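Local coordinates for centrosomal protein of 104 kDa (Homo sapiens, PDB 5LPI) that is required for ciliogenesis and for the structural integrity of the ciliary tip, represented here by its zinc finger array, at residues N11-C16 / K34-L39; C71-E76 / K90-A95; L100-P105 / E116-H121. One frame throughout, in Å; residues are numbered along the deposited sequence.

Interaction 1. Residues N11-C16 / K34-L39; sequences NLCIFC and KHCLML. With ZN (zinc ion), chain G.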
loop_
_atom_site.group_PDB
_atom_site.type_symbol
_atom_site.label_atom_id
_atom_site.label_comp_id
_atom_site.label_asym_id
_atom_site.label_seq_id
_atom_site.Cartn_x
_atom_site.Cartn_y
_atom_site.Cartn_z
ATOM N N ASN A 11 21.803 1.943 -4.259
ATOM C CA ASN A 11 21.429 0.667 -4.877
ATOM C C ASN A 11 20.388 -0.083 -4.046
ATOM O O ASN A 11 20.306 -1.314 -4.100
ATOM C CB ASN A 11 22.656 -0.215 -5.124
ATOM C CG ASN A 11 23.634 0.412 -6.095
ATOM O OD1 ASN A 11 23.237 1.101 -7.036
ATOM N ND2 ASN A 11 24.923 0.184 -5.869
ATOM N N LEU A 12 19.568 0.652 -3.294
ATOM C CA LEU A 12 18.604 0.047 -2.386
ATOM C C LEU A 12 17.205 0.589 -2.653
ATOM O O LEU A 12 17.008 1.805 -2.722
ATOM C CB LEU A 12 18.988 0.312 -0.928
ATOM C CG LEU A 12 17.888 0.061 0.105
ATOM C CD1 LEU A 12 17.784 -1.420 0.448
ATOM C CD2 LEU A 12 18.144 0.909 1.359
ATOM N N CYS A 13 16.232 -0.309 -2.765
ATOM C CA CYS A 13 14.825 0.087 -2.720
ATOM C C CYS A 13 14.399 0.170 -1.254
ATOM O O CYS A 13 14.267 -0.857 -0.588
ATOM C CB CYS A 13 13.942 -0.910 -3.456
ATOM S SG CYS A 13 12.165 -0.509 -3.347
ATOM N N ILE A 14 14.149 1.385 -0.765
ATOM C CA ILE A 14 13.742 1.544 0.627
ATOM C C ILE A 14 12.363 0.971 0.921
ATOM O O ILE A 14 12.009 0.824 2.096
ATOM C CB ILE A 14 13.767 3.027 1.039
ATOM C CG1 ILE A 14 12.740 3.817 0.236
ATOM C CG2 ILE A 14 15.159 3.617 0.829
ATOM C CD1 ILE A 14 12.553 5.211 0.741
ATOM N N PHE A 15 11.576 0.632 -0.100
ATOM C CA PHE A 15 10.237 0.107 0.149
ATOM C C PHE A 15 10.239 -1.393 0.380
ATOM O O PHE A 15 9.677 -1.866 1.370
ATOM C CB PHE A 15 9.308 0.470 -1.009
ATOM C CG PHE A 15 9.264 1.928 -1.256
ATOM C CD1 PHE A 15 8.652 2.761 -0.340
ATOM C CD2 PHE A 15 9.891 2.479 -2.358
ATOM C CE1 PHE A 15 8.630 4.122 -0.536
ATOM C CE2 PHE A 15 9.872 3.842 -2.567
ATOM C CZ PHE A 15 9.243 4.668 -1.654
ATOM N N CYS A 16 10.859 -2.156 -0.515
ATOM C CA CYS A 16 10.904 -3.596 -0.326
ATOM C C CYS A 16 12.235 -4.085 0.229
ATOM O O CYS A 16 12.347 -5.270 0.576
ATOM C CB CYS A 16 10.596 -4.321 -1.639
ATOM S SG CYS A 16 11.895 -4.224 -2.872
ATOM N N LYS A 34 7.026 -0.742 -12.151
ATOM C CA LYS A 34 6.601 -2.055 -12.633
ATOM C C LYS A 34 6.738 -3.207 -11.644
ATOM O O LYS A 34 5.917 -4.126 -11.695
ATOM C CB LYS A 34 7.385 -2.437 -13.896
ATOM C CG LYS A 34 6.995 -1.584 -15.113
ATOM C CD LYS A 34 7.688 -2.066 -16.365
ATOM C CE LYS A 34 7.160 -1.248 -17.572
ATOM N NZ LYS A 34 7.617 -1.779 -18.880
ATOM N N HIS A 35 7.728 -3.198 -10.763
ATOM C CA HIS A 35 8.146 -4.452 -10.135
ATOM C C HIS A 35 8.014 -4.507 -8.623
ATOM O O HIS A 35 7.715 -5.575 -8.098
ATOM C CB HIS A 35 9.597 -4.753 -10.511
ATOM C CG HIS A 35 9.808 -4.860 -11.982
ATOM N ND1 HIS A 35 9.196 -5.827 -12.747
ATOM C CD2 HIS A 35 10.542 -4.108 -12.838
ATOM C CE1 HIS A 35 9.550 -5.674 -14.013
ATOM N NE2 HIS A 35 10.367 -4.640 -14.095
ATOM N N CYS A 36 8.254 -3.411 -7.900
ATOM C CA CYS A 36 8.306 -3.479 -6.438
ATOM C C CYS A 36 7.006 -4.023 -5.853
ATOM O O CYS A 36 5.930 -3.466 -6.085
ATOM C CB CYS A 36 8.598 -2.101 -5.849
ATOM S SG CYS A 36 8.806 -2.112 -4.027
ATOM N N LEU A 37 7.109 -5.098 -5.056
ATOM C CA LEU A 37 5.914 -5.732 -4.497
ATOM C C LEU A 37 5.220 -4.870 -3.448
ATOM O O LEU A 37 4.053 -5.121 -3.134
ATOM C CB LEU A 37 6.274 -7.094 -3.884
ATOM C CG LEU A 37 6.801 -8.142 -4.869
ATOM C CD1 LEU A 37 7.184 -9.420 -4.156
ATOM C CD2 LEU A 37 5.779 -8.423 -5.956
ATOM N N MET A 38 5.897 -3.874 -2.892
ATOM C CA MET A 38 5.304 -3.039 -1.856
ATOM C C MET A 38 4.535 -1.852 -2.417
ATOM O O MET A 38 3.856 -1.139 -1.659
ATOM C CB MET A 38 6.390 -2.542 -0.905
ATOM C CG MET A 38 7.175 -3.666 -0.237
ATOM S SD MET A 38 6.141 -4.656 0.876
ATOM C CE MET A 38 5.613 -3.363 2.002
ATOM N N LEU A 39 4.613 -1.631 -3.719
ATOM C CA LEU A 39 3.997 -0.481 -4.351
ATOM C C LEU A 39 2.938 -0.941 -5.341
ATOM O O LEU A 39 2.908 -2.100 -5.773
ATOM C CB LEU A 39 5.052 0.374 -5.077
ATOM C CG LEU A 39 6.317 0.704 -4.294
ATOM C CD1 LEU A 39 7.309 1.460 -5.196
ATOM C CD2 LEU A 39 6.009 1.516 -3.029
HETATM ZN ZN ZN G . 11.134 -2.377 -4.075
#

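Interaction 2. Residues C71-E76 / K90-A95; sequences CYRCSE and KDCNPA. With ZN (zinc ion), chain E.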
loop_
_atom_site.group_PDB
_atom_site.type_symbol
_atom_site.label_atom_id
_atom_site.label_comp_id
_atom_site.label_asym_id
_atom_site.label_seq_id
_atom_site.Cartn_x
_atom_site.Cartn_y
_atom_site.Cartn_z
ATOM N N CYS A 71 -15.209 4.992 4.528
ATOM C CA CYS A 71 -16.176 4.233 5.307
ATOM C C CYS A 71 -15.685 4.145 6.740
ATOM O O CYS A 71 -14.598 3.611 6.998
ATOM C CB CYS A 71 -16.389 2.834 4.738
ATOM S SG CYS A 71 -17.361 1.809 5.909
ATOM N N TYR A 72 -16.484 4.667 7.672
ATOM C CA TYR A 72 -16.101 4.635 9.072
ATOM C C TYR A 72 -16.089 3.222 9.637
ATOM O O TYR A 72 -15.520 3.015 10.712
ATOM C CB TYR A 72 -17.034 5.540 9.879
ATOM C CG TYR A 72 -16.962 7.003 9.468
ATOM C CD1 TYR A 72 -15.842 7.510 8.811
ATOM C CD2 TYR A 72 -18.015 7.875 9.732
ATOM C CE1 TYR A 72 -15.774 8.839 8.432
ATOM C CE2 TYR A 72 -17.953 9.210 9.363
ATOM C CZ TYR A 72 -16.832 9.685 8.711
ATOM O OH TYR A 72 -16.772 11.011 8.339
ATOM N N ARG A 73 -16.670 2.244 8.936
ATOM C CA ARG A 73 -16.613 0.861 9.407
ATOM C C ARG A 73 -15.276 0.215 9.062
ATOM O O ARG A 73 -14.556 -0.255 9.950
ATOM C CB ARG A 73 -17.779 0.051 8.824
ATOM C CG ARG A 73 -17.900 -1.392 9.330
ATOM C CD ARG A 73 -19.126 -2.067 8.702
ATOM N NE ARG A 73 -18.970 -3.510 8.488
ATOM C CZ ARG A 73 -19.452 -4.442 9.306
ATOM N NH1 ARG A 73 -20.122 -4.086 10.394
ATOM N NH2 ARG A 73 -19.284 -5.728 9.029
ATOM N N CYS A 74 -14.914 0.193 7.781
ATOM C CA CYS A 74 -13.692 -0.480 7.366
ATOM C C CYS A 74 -12.497 0.453 7.215
ATOM O O CYS A 74 -11.387 -0.040 7.010
ATOM C CB CYS A 74 -13.910 -1.230 6.045
ATOM S SG CYS A 74 -14.388 -0.170 4.681
ATOM N N SER A 75 -12.693 1.770 7.298
ATOM C CA SER A 75 -11.652 2.795 7.181
ATOM C C SER A 75 -11.132 2.956 5.758
ATOM O O SER A 75 -10.214 3.756 5.538
ATOM C CB SER A 75 -10.450 2.535 8.102
ATOM O OG SER A 75 -9.614 1.510 7.566
ATOM N N GLU A 76 -11.684 2.239 4.786
ATOM C CA GLU A 76 -11.207 2.306 3.416
ATOM C C GLU A 76 -11.903 3.428 2.643
ATOM O O GLU A 76 -12.960 3.934 3.034
ATOM C CB GLU A 76 -11.420 0.963 2.713
ATOM C CG GLU A 76 -10.637 -0.186 3.360
ATOM C CD GLU A 76 -10.798 -1.516 2.638
ATOM O OE1 GLU A 76 -11.401 -1.545 1.538
ATOM O OE2 GLU A 76 -10.321 -2.539 3.179
ATOM N N LYS A 90 -23.243 -3.029 4.967
ATOM C CA LYS A 90 -22.487 -3.512 6.132
ATOM C C LYS A 90 -21.752 -4.823 5.846
ATOM O O LYS A 90 -21.693 -5.721 6.689
ATOM C CB LYS A 90 -23.399 -3.675 7.351
ATOM C CG LYS A 90 -23.852 -2.381 7.979
ATOM C CD LYS A 90 -24.763 -2.646 9.169
ATOM C CE LYS A 90 -25.561 -1.401 9.550
ATOM N NZ LYS A 90 -26.492 -1.642 10.696
ATOM N N ASP A 91 -21.197 -4.950 4.643
ATOM C CA ASP A 91 -20.504 -6.175 4.263
ATOM C C ASP A 91 -18.988 -6.066 4.344
ATOM O O ASP A 91 -18.306 -7.084 4.183
ATOM C CB ASP A 91 -20.902 -6.595 2.845
ATOM C CG ASP A 91 -22.339 -7.054 2.762
ATOM O OD1 ASP A 91 -22.832 -7.641 3.751
ATOM O OD2 ASP A 91 -22.976 -6.822 1.713
ATOM N N CYS A 92 -18.450 -4.871 4.586
ATOM C CA CYS A 92 -17.006 -4.691 4.642
ATOM C C CYS A 92 -16.450 -5.240 5.957
ATOM O O CYS A 92 -17.172 -5.409 6.949
ATOM C CB CYS A 92 -16.649 -3.210 4.494
ATOM S SG CYS A 92 -17.409 -2.145 5.747
ATOM N N ASN A 93 -15.149 -5.531 5.953
ATOM C CA ASN A 93 -14.497 -6.043 7.151
ATOM C C ASN A 93 -14.158 -4.891 8.094
ATOM O O ASN A 93 -13.410 -3.983 7.703
ATOM C CB ASN A 93 -13.232 -6.808 6.780
ATOM C CG ASN A 93 -12.518 -7.390 8.011
ATOM O OD1 ASN A 93 -13.118 -7.546 9.085
ATOM N ND2 ASN A 93 -11.233 -7.686 7.861
ATOM N N PRO A 94 -14.660 -4.890 9.328
ATOM C CA PRO A 94 -14.413 -3.744 10.216
ATOM C C PRO A 94 -12.929 -3.531 10.483
ATOM O O PRO A 94 -12.131 -4.471 10.496
ATOM C CB PRO A 94 -15.166 -4.122 11.498
ATOM C CG PRO A 94 -16.233 -5.071 11.030
ATOM C CD PRO A 94 -15.596 -5.861 9.928
ATOM N N ALA A 95 -12.566 -2.267 10.679
ATOM C CA ALA A 95 -11.185 -1.896 10.940
ATOM C C ALA A 95 -10.903 -1.912 12.439
ATOM O O ALA A 95 -11.814 -1.905 13.271
ATOM C CB ALA A 95 -10.880 -0.512 10.363
HETATM ZN ZN ZN E . -16.765 -0.208 4.752
#

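Interaction 3. Residues L100-P105 / E116-H121; sequences LANRCP and EAWKAH. With ZN (zinc ion), chain H.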
loop_
_atom_site.group_PDB
_atom_site.type_symbol
_atom_site.label_atom_id
_atom_site.label_comp_id
_atom_site.label_asym_id
_atom_site.label_seq_id
_atom_site.Cartn_x
_atom_site.Cartn_y
_atom_site.Cartn_z
ATOM N N LEU A 100 -3.039 -1.379 16.719
ATOM C CA LEU A 100 -3.299 -2.787 16.961
ATOM C C LEU A 100 -3.135 -3.637 15.712
ATOM O O LEU A 100 -2.825 -4.828 15.831
ATOM C CB LEU A 100 -4.710 -2.975 17.531
ATOM C CG LEU A 100 -4.903 -2.820 19.044
ATOM C CD1 LEU A 100 -4.162 -1.611 19.585
ATOM C CD2 LEU A 100 -6.399 -2.737 19.402
ATOM N N ALA A 101 -3.308 -3.058 14.519
ATOM C CA ALA A 101 -3.314 -3.875 13.312
ATOM C C ALA A 101 -3.002 -3.055 12.063
ATOM O O ALA A 101 -3.469 -1.921 11.911
ATOM C CB ALA A 101 -4.670 -4.576 13.147
ATOM N N ASN A 102 -2.215 -3.652 11.171
ATOM C CA ASN A 102 -2.192 -3.239 9.773
ATOM C C ASN A 102 -3.475 -3.662 9.068
ATOM O O ASN A 102 -4.057 -4.709 9.364
ATOM C CB ASN A 102 -1.030 -3.883 9.030
ATOM C CG ASN A 102 0.296 -3.360 9.452
ATOM O OD1 ASN A 102 0.397 -2.248 9.962
ATOM N ND2 ASN A 102 1.343 -4.157 9.230
ATOM N N ARG A 103 -3.874 -2.871 8.078
ATOM C CA ARG A 103 -5.046 -3.158 7.262
ATOM C C ARG A 103 -4.633 -3.151 5.798
ATOM O O ARG A 103 -4.199 -2.116 5.281
ATOM C CB ARG A 103 -6.149 -2.126 7.507
ATOM C CG ARG A 103 -7.250 -2.127 6.461
ATOM C CD ARG A 103 -7.940 -3.480 6.376
ATOM N NE ARG A 103 -9.240 -3.403 5.708
ATOM C CZ ARG A 103 -10.411 -3.625 6.307
ATOM N NH1 ARG A 103 -10.458 -3.946 7.602
ATOM N NH2 ARG A 103 -11.538 -3.548 5.606
ATOM N N CYS A 104 -4.767 -4.292 5.138
ATOM C CA CYS A 104 -4.442 -4.370 3.716
ATOM C C CYS A 104 -5.593 -3.807 2.903
ATOM O O CYS A 104 -6.713 -4.321 2.999
ATOM C CB CYS A 104 -4.173 -5.797 3.259
ATOM S SG CYS A 104 -3.639 -5.829 1.524
ATOM N N PRO A 105 -5.374 -2.763 2.105
ATOM C CA PRO A 105 -6.453 -2.242 1.263
ATOM C C PRO A 105 -6.729 -3.097 0.032
ATOM O O PRO A 105 -7.722 -2.844 -0.667
ATOM C CB PRO A 105 -5.929 -0.863 0.860
ATOM C CG PRO A 105 -4.431 -1.114 0.682
ATOM C CD PRO A 105 -4.089 -2.078 1.846
ATOM N N GLU A 116 7.595 -4.831 9.402
ATOM C CA GLU A 116 7.967 -6.217 9.123
ATOM C C GLU A 116 6.753 -7.042 8.708
ATOM O O GLU A 116 6.841 -7.884 7.803
ATOM C CB GLU A 116 8.637 -6.818 10.362
ATOM C CG GLU A 116 9.101 -8.263 10.237
ATOM C CD GLU A 116 9.672 -8.806 11.556
ATOM O OE1 GLU A 116 8.879 -9.250 12.416
ATOM O OE2 GLU A 116 10.910 -8.768 11.739
ATOM N N ALA A 117 5.613 -6.812 9.360
ATOM C CA ALA A 117 4.370 -7.480 8.977
ATOM C C ALA A 117 3.901 -7.058 7.588
ATOM O O ALA A 117 3.429 -7.894 6.806
ATOM C CB ALA A 117 3.283 -7.185 10.002
ATOM N N TRP A 118 3.977 -5.762 7.274
ATOM C CA TRP A 118 3.620 -5.315 5.929
ATOM C C TRP A 118 4.414 -6.074 4.873
ATOM O O TRP A 118 3.855 -6.572 3.888
ATOM C CB TRP A 118 3.859 -3.814 5.780
ATOM C CG TRP A 118 2.676 -2.987 6.105
ATOM C CD1 TRP A 118 2.575 -2.041 7.088
ATOM C CD2 TRP A 118 1.411 -3.030 5.454
ATOM N NE1 TRP A 118 1.318 -1.482 7.077
ATOM C CE2 TRP A 118 0.581 -2.080 6.087
ATOM C CE3 TRP A 118 0.901 -3.763 4.375
ATOM C CZ2 TRP A 118 -0.738 -1.855 5.687
ATOM C CZ3 TRP A 118 -0.416 -3.539 3.981
ATOM C CH2 TRP A 118 -1.217 -2.598 4.634
ATOM N N LYS A 119 5.730 -6.157 5.060
ATOM C CA LYS A 119 6.557 -6.858 4.084
ATOM C C LYS A 119 6.166 -8.325 3.982
ATOM O O LYS A 119 6.056 -8.865 2.877
ATOM C CB LYS A 119 8.040 -6.722 4.444
ATOM C CG LYS A 119 8.619 -5.336 4.183
ATOM C CD LYS A 119 10.152 -5.387 4.265
ATOM C CE LYS A 119 10.793 -4.052 3.899
ATOM N NZ LYS A 119 10.580 -3.026 4.959
ATOM N N ALA A 120 5.942 -8.986 5.122
ATOM C CA ALA A 120 5.605 -10.405 5.073
ATOM C C ALA A 120 4.249 -10.630 4.408
ATOM O O ALA A 120 4.062 -11.604 3.666
ATOM C CB ALA A 120 5.633 -10.995 6.483
ATOM N N HIS A 121 3.290 -9.741 4.659
ATOM C CA HIS A 121 1.987 -9.877 4.016
ATOM C C HIS A 121 2.085 -9.688 2.506
ATOM O O HIS A 121 1.580 -10.505 1.732
ATOM C CB HIS A 121 1.006 -8.866 4.596
ATOM C CG HIS A 121 -0.355 -8.955 3.985
ATOM N ND1 HIS A 121 -1.270 -9.919 4.349
ATOM C CD2 HIS A 121 -0.945 -8.227 3.007
ATOM C CE1 HIS A 121 -2.370 -9.771 3.634
ATOM N NE2 HIS A 121 -2.201 -8.747 2.818
HETATM ZN ZN ZN H . -3.506 -8.147 1.311
#

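Interaction 1. Residues N11-C16 / K34-L39
The sulfur of Cys13 is held by three partners: the zinc ion, a nearly straight hydrogen bond from Cys16 N and a weak one from Phe15 N. The Cys16 N to Cys13 SG bond, 3.5 Å long with an angle of 173° at the hydrogen, helps hold the turn of the CxxC loop around the metal. Cys36 SG answers from the second segment, accepting the amide of Met38 (154° at the hydrogen) while it binds the same ion. Such donations would probably offset part of the negative charge that the three thiolates bring to the zinc. Torsions set the approaches: in Cys13 and Cys36 the sulfur lies anti to the backbone N, whereas in Cys16 the crowded position between N and the carbonyl carbon puts SG on the zinc. Cys16 CB lies 3.7 Å from Cys36 SG.

Beside the zinc site, Phe15, Met38 and Leu39 form an apolar contact. Leu39 CD2 sits over one face of the Phe15 ring, 4.0 Å from its centroid and 22° off the normal, in a CH-pi contact displaced toward the rim at CG; the two side chains cross at about a right angle. Ile14 CG1 covers the opposite face, so the ring is sandwiched, and Tyr32 of helix 27-35 meets it edge-to-face. Met38, bent at its second and third torsions, lays CG 3.7 Å from Cys16 CA and 3.5 Å from Phe15 O. A type I beta turn from Cys36 to Leu39, closed by Leu39 N to Cys36 O, leads into strand 39-41. This is the three-cysteine, one-histidine site of the first finger in the array, where zinc ties a CxxC loop to His31 of helix 27-35 and to Cys36 in the turn that follows it.

Interaction 2. Residues C71-E76 / K90-A95
Arg73 leaves the CxxC loop with CG anti to its backbone N and runs alongside the sulfur of Cys92. CB and CG pass it, and CD comes within 3.4 Å of Cys92 SG, which then lies at the edge of the guanidinium, in its plane. Beyond the bend at chi3, Arg73 NE and NH2 both grip one acceptor side-on: each is 3.0 Å from Cys92 O. The NH2 bond runs nearly along the C=O axis, while NE stands above the carbonyl plane. The flat tip is sandwiched as well, with Pro94 CG 3.7 Å from Arg73 CZ over the centre of one face and Lys90 O above the rim of the other. Further back, Arg73 O accepts Ala95 N at 2.9 Å, in the carbonyl plane, so Arg73 binds the second segment through both its side chain (at Cys92 O) and its backbone (at Ala95 N). These bonds flank the zinc site of Cys71, Cys74 and Cys92, which His86 completes. Cys74 CB packs 3.7 Å from Cys92 CB between the two halves. In this finger the loop 71-76 joins antiparallel strands 68-70 and 77-79; the second segment follows helix 83-89 and starts the connection to strand 102-103.

Interaction 3. Residues L100-P105 / E116-H121
A zinc finger of the beta-hairpin-and-helix kind is closed here, its first strand (102-103) facing helix 115-123. Asn102 meets the helix first. Its amide stacks over one face of the Trp118 indole, the planes 25° apart, with CG offset toward the pyrrole rim, and its CB makes a CH-pi contact 4.1 Å from the centroid of the five-membered ring. Although Asn102 OD1 lies 3.1 Å from Trp118 NE1, the angle is too poor for a hydrogen bond; the polar tip is held instead by Asn102 ND2 bonding to Gly114 O. Arg103 CB points away from the helix, and its carbonyl meets the edge of the indole, Arg103 O being 3.1 Å from Trp118 CH2. An alanine in place of Trp118 would remove this whole indole surface and would probably loosen the fit of the helix against the strand and the start of the CxxC loop. Next comes Cys104, whose SG, anti to the backbone N, binds the zinc together with His121 NE2, while Cys107 and Cys128 complete the site. Pro105 ends the walk at the edge of the indole, Pro105 CD standing 4.0 Å from Trp118 CH2.

Interactions 1, 2 and 3 belong to three of the four zinc fingers. Interaction 1 is the most buried, with Phe15, Met38 and Leu39 packed beside the metal site; interaction 2 is more exposed and relies on an arginine side chain and one backbone hydrogen bond, besides the zinc. In interaction 3, partly buried, a tryptophan of the helix packs against the strand. Interactions 1 and 2 each hold three cysteine ligands, interaction 3 one cysteine and the histidine. Interaction 3 touches both others: Met38 and Phe15 of interaction 1 pack on Lys119, whereas Arg103 reaches interaction 2 through a salt bridge to Glu76 and a probable hydrogen bond to Asn93 O. Interactions 1 and 2 stay about 15 Å apart between nearest atoms.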